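Local coordinates for protein alpha,alpha-trehalose-phosphate synthase (UDP-forming) (PDB 5UOF) that belongs to glycosyltransferase family 20 and has the GT-B architecture, two Rossmann-like domains facing one another across a cleft, at residues F89-A92 with T93-V97; D180-V183 with K184-C187; R273-Y276 with S277-L280; L144-A147 with H148-E152. All blocks are in the same frame, centred on the assembly; numbering follows the deposited sequence.

Contact 1 (F89-A92 with T93-V97); sequences FSNA and TLWPV. With EDO (1,2-ethanediol), chain J.
The carbonyl oxygen Phe-89 O takes two amides of the following turn. Thr-93 N lies 2.8 Å from Phe-89 O and tilts out of the carbonyl plane, whereas Leu-94 N reaches Phe-89 O at 3.1 Å, in that plane and nearly straight (N-H...O 162°). The second bond spans five residues, as does that from Trp-95 N to Ser-90 O (2.8 Å), so helix 89-98 widens into a pi-type turn. Pro-96 has no N-H to give the turn before it; its CD comes within 3.2 Å of Asn-91 O. Phe-89 carries the apolar side. With CG anti to the backbone N (chi1 170°), its ring lies obliquely against Thr-93 and Leu-94, CE1 3.6 Å from Thr-93 CG2 and CE2 beside Leu-94 CG; Tyr-112 and Tyr-115 also meet the ring. The Asn-91 amide is engaged through ND2 with Tyr-86 O and through OD1 with Tyr-141 OH, and a 1,2-ethanediol adds a weak bond to OD1. That diol sets its C2 3.5 Å above the Trp-95 indole, over its centre. The i to i+5 bonds thus satisfy Phe-89 O and Ser-90 O, and the widened turn is followed by a kink at the proline.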
loop_
_atom_site.group_PDB
_atom_site.type_symbol
_atom_site.label_atom_id
_atom_site.label_comp_id
_atom_site.label_asym_id
_atom_site.label_seq_id
_atom_site.Cartn_x
_atom_site.Cartn_y
_atom_site.Cartn_z
ATOM N N PHE A 89 -1.592 -19.435 -3.129
ATOM C CA PHE A 89 -0.770 -18.229 -3.200
ATOM C C PHE A 89 -1.460 -17.097 -3.960
ATOM O O PHE A 89 -1.378 -15.932 -3.551
ATOM C CB PHE A 89 0.574 -18.575 -3.853
ATOM C CG PHE A 89 1.410 -17.374 -4.207
ATOM C CD1 PHE A 89 2.187 -16.740 -3.239
ATOM C CD2 PHE A 89 1.426 -16.887 -5.505
ATOM C CE1 PHE A 89 2.951 -15.634 -3.567
ATOM C CE2 PHE A 89 2.198 -15.789 -5.848
ATOM C CZ PHE A 89 2.960 -15.147 -4.872
ATOM N N SER A 90 -2.145 -17.412 -5.067
ATOM C CA SER A 90 -2.767 -16.372 -5.892
ATOM C C SER A 90 -3.776 -15.566 -5.090
ATOM O O SER A 90 -3.817 -14.334 -5.163
ATOM C CB SER A 90 -3.471 -16.989 -7.104
ATOM O OG SER A 90 -2.581 -17.647 -7.967
ATOM N N ASN A 91 -4.626 -16.251 -4.338
ATOM C CA ASN A 91 -5.668 -15.528 -3.618
ATOM C C ASN A 91 -5.265 -15.159 -2.196
ATOM O O ASN A 91 -5.801 -14.188 -1.645
ATOM C CB ASN A 91 -6.960 -16.347 -3.614
ATOM C CG ASN A 91 -7.671 -16.313 -4.971
ATOM O OD1 ASN A 91 -7.712 -15.273 -5.640
ATOM N ND2 ASN A 91 -8.217 -17.448 -5.385
ATOM N N ALA A 92 -4.327 -15.887 -1.596
ATOM C CA ALA A 92 -3.879 -15.545 -0.252
ATOM C C ALA A 92 -2.805 -14.472 -0.236
ATOM O O ALA A 92 -2.649 -13.802 0.786
ATOM C CB ALA A 92 -3.346 -16.789 0.481
ATOM N N THR A 93 -2.057 -14.300 -1.328
ATOM C CA THR A 93 -0.944 -13.354 -1.347
ATOM C C THR A 93 -1.066 -12.349 -2.483
ATOM O O THR A 93 -1.073 -11.145 -2.232
ATOM C CB THR A 93 0.408 -14.094 -1.457
ATOM O OG1 THR A 93 0.521 -15.067 -0.420
ATOM C CG2 THR A 93 1.568 -13.114 -1.330
ATOM N N LEU A 94 -1.154 -12.813 -3.732
ATOM C CA LEU A 94 -1.166 -11.902 -4.874
ATOM C C LEU A 94 -2.378 -10.987 -4.843
ATOM O O LEU A 94 -2.256 -9.755 -4.859
ATOM C CB LEU A 94 -1.167 -12.693 -6.183
ATOM C CG LEU A 94 0.150 -13.298 -6.630
ATOM C CD1 LEU A 94 0.018 -13.848 -8.040
ATOM C CD2 LEU A 94 1.244 -12.246 -6.543
ATOM N N TRP A 95 -3.567 -11.580 -4.808
ATOM C CA TRP A 95 -4.786 -10.772 -4.855
ATOM C C TRP A 95 -4.820 -9.693 -3.781
ATOM O O TRP A 95 -5.042 -8.522 -4.130
ATOM C CB TRP A 95 -6.027 -11.673 -4.786
ATOM C CG TRP A 95 -7.294 -10.900 -5.019
ATOM C CD1 TRP A 95 -7.938 -10.724 -6.209
ATOM C CD2 TRP A 95 -8.049 -10.180 -4.041
ATOM N NE1 TRP A 95 -9.056 -9.939 -6.030
ATOM C CE2 TRP A 95 -9.144 -9.590 -4.710
ATOM C CE3 TRP A 95 -7.904 -9.972 -2.665
ATOM C CZ2 TRP A 95 -10.092 -8.814 -4.048
ATOM C CZ3 TRP A 95 -8.846 -9.198 -2.008
ATOM C CH2 TRP A 95 -9.930 -8.632 -2.705
ATOM N N PRO A 96 -4.606 -9.978 -2.487
ATOM C CA PRO A 96 -4.700 -8.871 -1.522
ATOM C C PRO A 96 -3.633 -7.806 -1.718
ATOM O O PRO A 96 -3.944 -6.612 -1.590
ATOM C CB PRO A 96 -4.588 -9.569 -0.155
ATOM C CG PRO A 96 -3.939 -10.895 -0.443
ATOM C CD PRO A 96 -4.469 -11.276 -1.796
ATOM N N VAL A 97 -2.387 -8.181 -2.030
ATOM C CA VAL A 97 -1.354 -7.161 -2.188
ATOM C C VAL A 97 -1.641 -6.294 -3.407
ATOM O O VAL A 97 -1.501 -5.067 -3.358
ATOM C CB VAL A 97 0.046 -7.793 -2.274
ATOM C CG1 VAL A 97 1.067 -6.711 -2.666
ATOM C CG2 VAL A 97 0.430 -8.428 -0.929
HETATM C C1 EDO J . -10.457 -13.469 -4.285
HETATM O O1 EDO J . -9.613 -14.068 -3.297
HETATM C C2 EDO J . -11.149 -12.267 -3.661
HETATM O O2 EDO J . -11.830 -12.678 -2.471
#

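Contact 2 (D180-V183 with K184-C187); sequences DELV and KFMC
Glu-181 and Lys-184 share one edge of helix 179-186 without touching directly at their charges. Glu-181 OE1 and Lys-184 NZ stand 4.2 Å apart, too far for a salt bridge, and a water fills the interval: it donates to Glu-181 OE1 at 2.6 Å and accepts from Lys-184 NZ at the same length. The lysine chain runs extended through its first two torsions and then bends at chi3 (65°), which turns its ammonium back toward the glutamate. The other carboxylate oxygen, Glu-181 OE2, is bound by Tyr-112 OH of helix 109-127, so both ends of the group are held and its rotation is restrained.

The aliphatic part of Glu-181 does different work. Its CG packs 3.4 Å from Phe-185 CZ, and the carboxylate plane lies only 18° from that of the ring. The same phenyl places one face over Glu-181 O, which stands 3.2 Å above the ring plane and toward its rim. This is ordinary alpha-helical neighbourhood in the N-terminal Rossmann-like domain: Glu-181 O also accepts the Phe-185 amide, one of four successive i to i+4 bonds that end with Cys-187 N on Val-183 O, 3.0 Å apart.

Val-183 belongs to a buried side of the helix. While its carbonyl takes that last amide, its compact beta-branched side chain packs against Tyr-206 and Ile-207 of helix 197-209. Met-186 sends its flexible thioether to Phe-203 of the same helix.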
loop_
_atom_site.group_PDB
_atom_site.type_symbol
_atom_site.label_atom_id
_atom_site.label_comp_id
_atom_site.label_asym_id
_atom_site.label_seq_id
_atom_site.Cartn_x
_atom_site.Cartn_y
_atom_site.Cartn_z
ATOM N N ASP A 180 10.467 -10.207 -7.173
ATOM C CA ASP A 180 11.448 -10.186 -8.257
ATOM C C ASP A 180 11.202 -11.317 -9.250
ATOM O O ASP A 180 11.276 -11.111 -10.468
ATOM C CB ASP A 180 12.873 -10.273 -7.708
ATOM C CG ASP A 180 13.921 -10.336 -8.818
ATOM O OD1 ASP A 180 14.208 -9.281 -9.426
ATOM O OD2 ASP A 180 14.447 -11.440 -9.098
ATOM N N GLU A 181 10.897 -12.516 -8.751
ATOM C CA GLU A 181 10.645 -13.640 -9.650
ATOM C C GLU A 181 9.346 -13.451 -10.428
ATOM O O GLU A 181 9.260 -13.836 -11.603
ATOM C CB GLU A 181 10.618 -14.940 -8.852
ATOM C CG GLU A 181 10.551 -16.191 -9.716
ATOM C CD GLU A 181 10.812 -17.457 -8.928
ATOM O OE1 GLU A 181 11.599 -18.306 -9.405
ATOM O OE2 GLU A 181 10.231 -17.607 -7.838
ATOM N N LEU A 182 8.320 -12.877 -9.789
ATOM C CA LEU A 182 7.076 -12.609 -10.504
ATOM C C LEU A 182 7.309 -11.654 -11.662
ATOM O O LEU A 182 6.756 -11.841 -12.755
ATOM C CB LEU A 182 6.022 -12.041 -9.561
ATOM C CG LEU A 182 5.540 -13.001 -8.473
ATOM C CD1 LEU A 182 4.559 -12.308 -7.585
ATOM C CD2 LEU A 182 4.912 -14.239 -9.082
ATOM N N VAL A 183 8.116 -10.614 -11.440
ATOM C CA VAL A 183 8.373 -9.662 -12.513
ATOM C C VAL A 183 9.193 -10.318 -13.623
ATOM O O VAL A 183 8.954 -10.070 -14.813
ATOM C CB VAL A 183 9.039 -8.393 -11.947
ATOM C CG1 VAL A 183 9.605 -7.546 -13.065
ATOM C CG2 VAL A 183 8.021 -7.584 -11.122
ATOM N N LYS A 184 10.137 -11.197 -13.263
ATOM C CA LYS A 184 10.813 -11.998 -14.285
ATOM C C LYS A 184 9.811 -12.805 -15.112
ATOM O O LYS A 184 9.914 -12.858 -16.344
ATOM C CB LYS A 184 11.844 -12.929 -13.645
ATOM C CG LYS A 184 12.591 -13.789 -14.673
ATOM C CD LYS A 184 13.597 -14.740 -14.009
ATOM C CE LYS A 184 12.888 -15.765 -13.143
ATOM N NZ LYS A 184 13.822 -16.772 -12.564
ATOM N N PHE A 185 8.839 -13.443 -14.453
ATOM C CA PHE A 185 7.798 -14.172 -15.180
ATOM C C PHE A 185 7.059 -13.261 -16.149
ATOM O O PHE A 185 6.770 -13.649 -17.294
ATOM C CB PHE A 185 6.798 -14.782 -14.203
ATOM C CG PHE A 185 7.373 -15.853 -13.323
ATOM C CD1 PHE A 185 8.516 -16.547 -13.687
ATOM C CD2 PHE A 185 6.737 -16.185 -12.137
ATOM C CE1 PHE A 185 9.029 -17.543 -12.872
ATOM C CE2 PHE A 185 7.247 -17.176 -11.314
ATOM C CZ PHE A 185 8.391 -17.855 -11.682
ATOM N N MET A 186 6.746 -12.046 -15.709
ATOM C CA MET A 186 6.009 -11.116 -16.550
ATOM C C MET A 186 6.823 -10.701 -17.757
ATOM O O MET A 186 6.252 -10.406 -18.813
ATOM C CB MET A 186 5.595 -9.905 -15.721
ATOM C CG MET A 186 4.599 -10.310 -14.658
ATOM S SD MET A 186 4.074 -9.003 -13.558
ATOM C CE MET A 186 3.134 -7.959 -14.691
ATOM N N CYS A 187 8.144 -10.692 -17.639
ATOM C CA CYS A 187 8.980 -10.389 -18.793
ATOM C C CYS A 187 9.144 -11.568 -19.746
ATOM O O CYS A 187 9.796 -11.405 -20.776
ATOM C CB CYS A 187 10.356 -9.899 -18.338
ATOM S SG CYS A 187 10.247 -8.329 -17.461
HETATM O O HOH W 1 12.624 -18.921 -11.749
#

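Contact 3 (R273-Y276 with S277-L280); sequences RLDY and SKGL
The carboxylate of Asp-275 is gripped at both oxygens, with Ser-277 supplying two of the donors. Ser-277 OG donates to Asp-275 OD1 at 2.6 Å on the syn side, 16° out of the carboxylate plane, while Ser-277 N uses the anti lone pair of OD1 at 2.9 Å. At the far edge Arg-273 NH1 forms a salt bridge with Asp-275 OD2, through the anti lone pair, and OD2 is tilted 20° out of the guanidinium plane. The bond from Ser-277 N to the aspartate makes an Asx turn, nested in a type I beta turn from Asp-275 to Lys-278, in the loop from strand 266-271 to helix 280-293 of the C-terminal Rossmann-like domain.

The turn is closed by Lys-278 N on Asp-275 O, a bond of 3.2 Å whose donor sits above the carbonyl plane. An aspartate suits its first position because a short acidic chain can reach forward two residues. In Lys-278, chi1 (-60°) keeps CG beside the backbone N and 3.2 Å from Arg-273 O; a bend at chi2 then takes CE to 3.8 Å from Asp-275 OD2, and the ammonium continues to a salt bridge with Asp-372. Gly-279, at the N-cap, takes a positive phi that side-chain-bearing residues adopt less readily. Leu-274 CD2 meets Leu-280 CD1. One water links Tyr-276 O to Gly-279 N; another donates to Asp-275 O and accepts from Leu-280 N, 3.1 Å away.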
loop_
_atom_site.group_PDB
_atom_site.type_symbol
_atom_site.label_atom_id
_atom_site.label_comp_id
_atom_site.label_asym_id
_atom_site.label_seq_id
_atom_site.Cartn_x
_atom_site.Cartn_y
_atom_site.Cartn_z
ATOM N N ARG A 273 -19.587 -8.182 -5.680
ATOM C CA ARG A 273 -19.220 -9.399 -4.981
ATOM C C ARG A 273 -18.597 -9.035 -3.633
ATOM O O ARG A 273 -18.087 -7.932 -3.430
ATOM C CB ARG A 273 -18.261 -10.239 -5.822
ATOM C CG ARG A 273 -16.853 -9.694 -5.893
ATOM C CD ARG A 273 -15.974 -10.543 -6.800
ATOM N NE ARG A 273 -15.877 -11.926 -6.343
ATOM C CZ ARG A 273 -14.931 -12.378 -5.524
ATOM N NH1 ARG A 273 -14.001 -11.550 -5.067
ATOM N NH2 ARG A 273 -14.912 -13.655 -5.162
ATOM N N LEU A 274 -18.666 -9.965 -2.690
ATOM C CA LEU A 274 -18.160 -9.698 -1.346
ATOM C C LEU A 274 -16.670 -10.012 -1.313
ATOM O O LEU A 274 -16.276 -11.178 -1.271
ATOM C CB LEU A 274 -18.914 -10.521 -0.306
ATOM C CG LEU A 274 -20.425 -10.294 -0.207
ATOM C CD1 LEU A 274 -20.971 -10.982 1.050
ATOM C CD2 LEU A 274 -20.781 -8.803 -0.201
ATOM N N ASP A 275 -15.834 -8.977 -1.334
ATOM C CA ASP A 275 -14.428 -9.158 -0.996
ATOM C C ASP A 275 -13.933 -7.876 -0.345
ATOM O O ASP A 275 -14.633 -6.856 -0.318
ATOM C CB ASP A 275 -13.569 -9.575 -2.213
ATOM C CG ASP A 275 -13.511 -8.519 -3.296
ATOM O OD1 ASP A 275 -13.117 -7.374 -3.012
ATOM O OD2 ASP A 275 -13.832 -8.844 -4.463
ATOM N N TYR A 276 -12.722 -7.942 0.209
ATOM C CA TYR A 276 -12.237 -6.839 1.026
ATOM C C TYR A 276 -11.785 -5.630 0.220
ATOM O O TYR A 276 -11.454 -4.604 0.820
ATOM C CB TYR A 276 -11.108 -7.312 1.941
ATOM C CG TYR A 276 -11.654 -8.019 3.156
ATOM C CD1 TYR A 276 -12.499 -7.347 4.039
ATOM C CD2 TYR A 276 -11.366 -9.352 3.406
ATOM C CE1 TYR A 276 -13.024 -7.976 5.149
ATOM C CE2 TYR A 276 -11.891 -9.998 4.528
ATOM C CZ TYR A 276 -12.722 -9.298 5.392
ATOM O OH TYR A 276 -13.258 -9.910 6.502
ATOM N N SER A 277 -11.791 -5.696 -1.108
ATOM C CA SER A 277 -11.498 -4.505 -1.889
ATOM C C SER A 277 -12.715 -3.609 -2.086
ATOM O O SER A 277 -12.562 -2.496 -2.591
ATOM C CB SER A 277 -10.939 -4.888 -3.264
ATOM O OG SER A 277 -11.972 -5.366 -4.110
ATOM N N LYS A 278 -13.908 -4.057 -1.699
ATOM C CA LYS A 278 -15.123 -3.353 -2.088
ATOM C C LYS A 278 -15.519 -2.238 -1.131
ATOM O O LYS A 278 -16.260 -1.333 -1.537
ATOM C CB LYS A 278 -16.278 -4.348 -2.222
ATOM C CG LYS A 278 -16.028 -5.427 -3.277
ATOM C CD LYS A 278 -15.737 -4.784 -4.609
ATOM C CE LYS A 278 -15.704 -5.823 -5.719
ATOM N NZ LYS A 278 -15.422 -5.141 -7.002
ATOM N N GLY A 279 -15.038 -2.258 0.109
ATOM C CA GLY A 279 -15.408 -1.209 1.055
ATOM C C GLY A 279 -16.899 -1.131 1.309
ATOM O O GLY A 279 -17.473 -0.029 1.343
ATOM N N LEU A 280 -17.552 -2.282 1.472
ATOM C CA LEU A 280 -19.009 -2.261 1.552
ATOM C C LEU A 280 -19.495 -1.723 2.897
ATOM O O LEU A 280 -20.595 -1.168 2.972
ATOM C CB LEU A 280 -19.558 -3.655 1.267
ATOM C CG LEU A 280 -19.401 -3.969 -0.223
ATOM C CD1 LEU A 280 -19.578 -5.461 -0.519
ATOM C CD2 LEU A 280 -20.405 -3.136 -1.022
HETATM O O HOH W 2 -16.099 -5.020 1.521
HETATM O O HOH W 3 -13.550 -3.665 2.156
#

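Contact 4 (L144-A147 with H148-E152); sequences LPFA and HALRE. With EDO (1,2-ethanediol), chain I.
Phe-146 and Leu-150, one turn apart on helix 146-152, form the apolar pair: Phe-146 CE2 lies 3.6 Å from Leu-150 CD1, the methyl coming obliquely to the ring. With its CG swung opposite the backbone N (chi1 -163°), the phenyl reaches along the helix to the leucine. Behind the pair runs regular bonding, Leu-150 N to Phe-146 O and Ala-149 N to Pro-145 O. Pro-145, at the N-cap, loses nothing by lacking an N-H, since amides at the start of a helix have no preceding turn to bond. The first turn is completed by a water that donates to Leu-144 O and accepts from His-148 N, both at 2.8 Å.

His-148 ND1 is paired with O2 of a 1,2-ethanediol at 2.9 Å, in the plane of the imidazole and almost straight; either could donate. The diol's C1 rests on Pro-145 CB. Arg-151 passes its CG 3.1 Å from Ala-147 O before its guanidinium leaves for Asp-190, in a salt bridge, and the carbonyls of Asn-157, Val-155 and Ala-188. The helix is the crossover of a beta-alpha-beta unit between strands 135-139 and 159-162: Ala-147 and Leu-150 lie on Ile-159, while Pro-145 and Phe-146 face helix 109-127.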
loop_
_atom_site.group_PDB
_atom_site.type_symbol
_atom_site.label_atom_id
_atom_site.label_comp_id
_atom_site.label_asym_id
_atom_site.label_seq_id
_atom_site.Cartn_x
_atom_site.Cartn_y
_atom_site.Cartn_z
ATOM N N LEU A 144 -0.092 -15.885 -14.098
ATOM C CA LEU A 144 1.080 -15.047 -14.342
ATOM C C LEU A 144 2.336 -15.819 -14.762
ATOM O O LEU A 144 2.991 -15.395 -15.729
ATOM C CB LEU A 144 1.299 -14.184 -13.093
ATOM C CG LEU A 144 2.271 -13.025 -13.237
ATOM C CD1 LEU A 144 1.821 -11.911 -12.335
ATOM C CD2 LEU A 144 3.665 -13.499 -12.862
ATOM N N PRO A 145 2.724 -16.933 -14.131
ATOM C CA PRO A 145 3.946 -17.634 -14.554
ATOM C C PRO A 145 3.802 -18.457 -15.829
ATOM O O PRO A 145 4.743 -19.176 -16.190
ATOM C CB PRO A 145 4.253 -18.560 -13.360
ATOM C CG PRO A 145 3.328 -18.154 -12.256
ATOM C CD PRO A 145 2.139 -17.555 -12.931
ATOM N N PHE A 146 2.678 -18.361 -16.539
ATOM C CA PHE A 146 2.384 -19.329 -17.597
ATOM C C PHE A 146 3.360 -19.206 -18.769
ATOM O O PHE A 146 3.847 -20.221 -19.283
ATOM C CB PHE A 146 0.939 -19.154 -18.065
ATOM C CG PHE A 146 0.403 -20.328 -18.854
ATOM C CD1 PHE A 146 -0.113 -21.444 -18.206
ATOM C CD2 PHE A 146 0.381 -20.294 -20.237
ATOM C CE1 PHE A 146 -0.625 -22.516 -18.928
ATOM C CE2 PHE A 146 -0.132 -21.355 -20.963
ATOM C CZ PHE A 146 -0.636 -22.465 -20.308
ATOM N N ALA A 147 3.638 -17.977 -19.232
ATOM C CA ALA A 147 4.591 -17.805 -20.329
ATOM C C ALA A 147 5.971 -18.318 -19.960
ATOM O O ALA A 147 6.639 -18.947 -20.784
ATOM C CB ALA A 147 4.702 -16.344 -20.746
ATOM N N HIS A 148 6.428 -18.040 -18.740
ATOM C CA HIS A 148 7.755 -18.501 -18.349
ATOM C C HIS A 148 7.836 -20.021 -18.422
ATOM O O HIS A 148 8.827 -20.576 -18.910
ATOM C CB HIS A 148 8.093 -17.985 -16.945
ATOM C CG HIS A 148 9.488 -18.312 -16.517
ATOM N ND1 HIS A 148 9.796 -19.442 -15.790
ATOM C CD2 HIS A 148 10.663 -17.688 -16.762
ATOM C CE1 HIS A 148 11.098 -19.483 -15.579
ATOM N NE2 HIS A 148 11.649 -18.434 -16.162
ATOM N N ALA A 149 6.779 -20.707 -17.988
ATOM C CA ALA A 149 6.752 -22.162 -18.075
ATOM C C ALA A 149 6.772 -22.623 -19.528
ATOM O O ALA A 149 7.462 -23.591 -19.870
ATOM C CB ALA A 149 5.522 -22.702 -17.346
ATOM N N LEU A 150 6.035 -21.928 -20.401
ATOM C CA LEU A 150 6.071 -22.266 -21.824
ATOM C C LEU A 150 7.465 -22.046 -22.410
ATOM O O LEU A 150 7.952 -22.871 -23.197
ATOM C CB LEU A 150 5.029 -21.443 -22.588
ATOM C CG LEU A 150 3.554 -21.813 -22.393
ATOM C CD1 LEU A 150 2.652 -20.820 -23.103
ATOM C CD2 LEU A 150 3.254 -23.229 -22.887
ATOM N N ARG A 151 8.129 -20.945 -22.032
ATOM C CA ARG A 151 9.480 -20.698 -22.533
ATOM C C ARG A 151 10.419 -21.829 -22.126
ATOM O O ARG A 151 11.233 -22.287 -22.935
ATOM C CB ARG A 151 10.021 -19.362 -22.032
ATOM C CG ARG A 151 9.181 -18.140 -22.374
ATOM C CD ARG A 151 9.032 -17.934 -23.881
ATOM N NE ARG A 151 8.305 -16.686 -24.117
ATOM C CZ ARG A 151 7.686 -16.364 -25.248
ATOM N NH1 ARG A 151 7.687 -17.199 -26.284
ATOM N NH2 ARG A 151 7.055 -15.197 -25.336
ATOM N N GLU A 152 10.308 -22.297 -20.874
ATOM C CA GLU A 152 11.105 -23.434 -20.419
ATOM C C GLU A 152 10.872 -24.681 -21.261
ATOM O O GLU A 152 11.745 -25.561 -21.314
ATOM C CB GLU A 152 10.795 -23.743 -18.954
ATOM C CG GLU A 152 11.203 -22.634 -17.989
ATOM C CD GLU A 152 12.688 -22.642 -17.704
ATOM O OE1 GLU A 152 13.213 -23.704 -17.305
ATOM O OE2 GLU A 152 13.336 -21.591 -17.894
HETATM C C1 EDO I . 6.004 -21.652 -13.728
HETATM O O1 EDO I . 6.271 -22.857 -13.016
HETATM C C2 EDO I . 7.308 -20.916 -13.984
HETATM O O2 EDO I . 8.071 -21.582 -14.998
HETATM O O HOH W 4 5.243 -16.012 -17.236
#

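Within the N-terminal domain contact 2 touches both contact 1 and contact 4, which do not touch each other. Phe-89 CZ of contact 1 lies 4.2 Å from Leu-182 CD1 of contact 2, and Phe-185 CD1 of contact 2 lies 3.5 Å from His-148 CG of contact 4; the centres of contacts 2 and 4 are about 10 Å apart. Contact 3 belongs to the other domain, its centre about 31 Å from that of contact 4. Contact 1 bridges the two: Trp-95 CH2 comes within 3.4 Å of Asp-275 OD1. The 1,2-ethanediol of contact 1 sits at this junction, its C2 3.3 Å from Arg-273 NH1, consistent with a pocket between the domains.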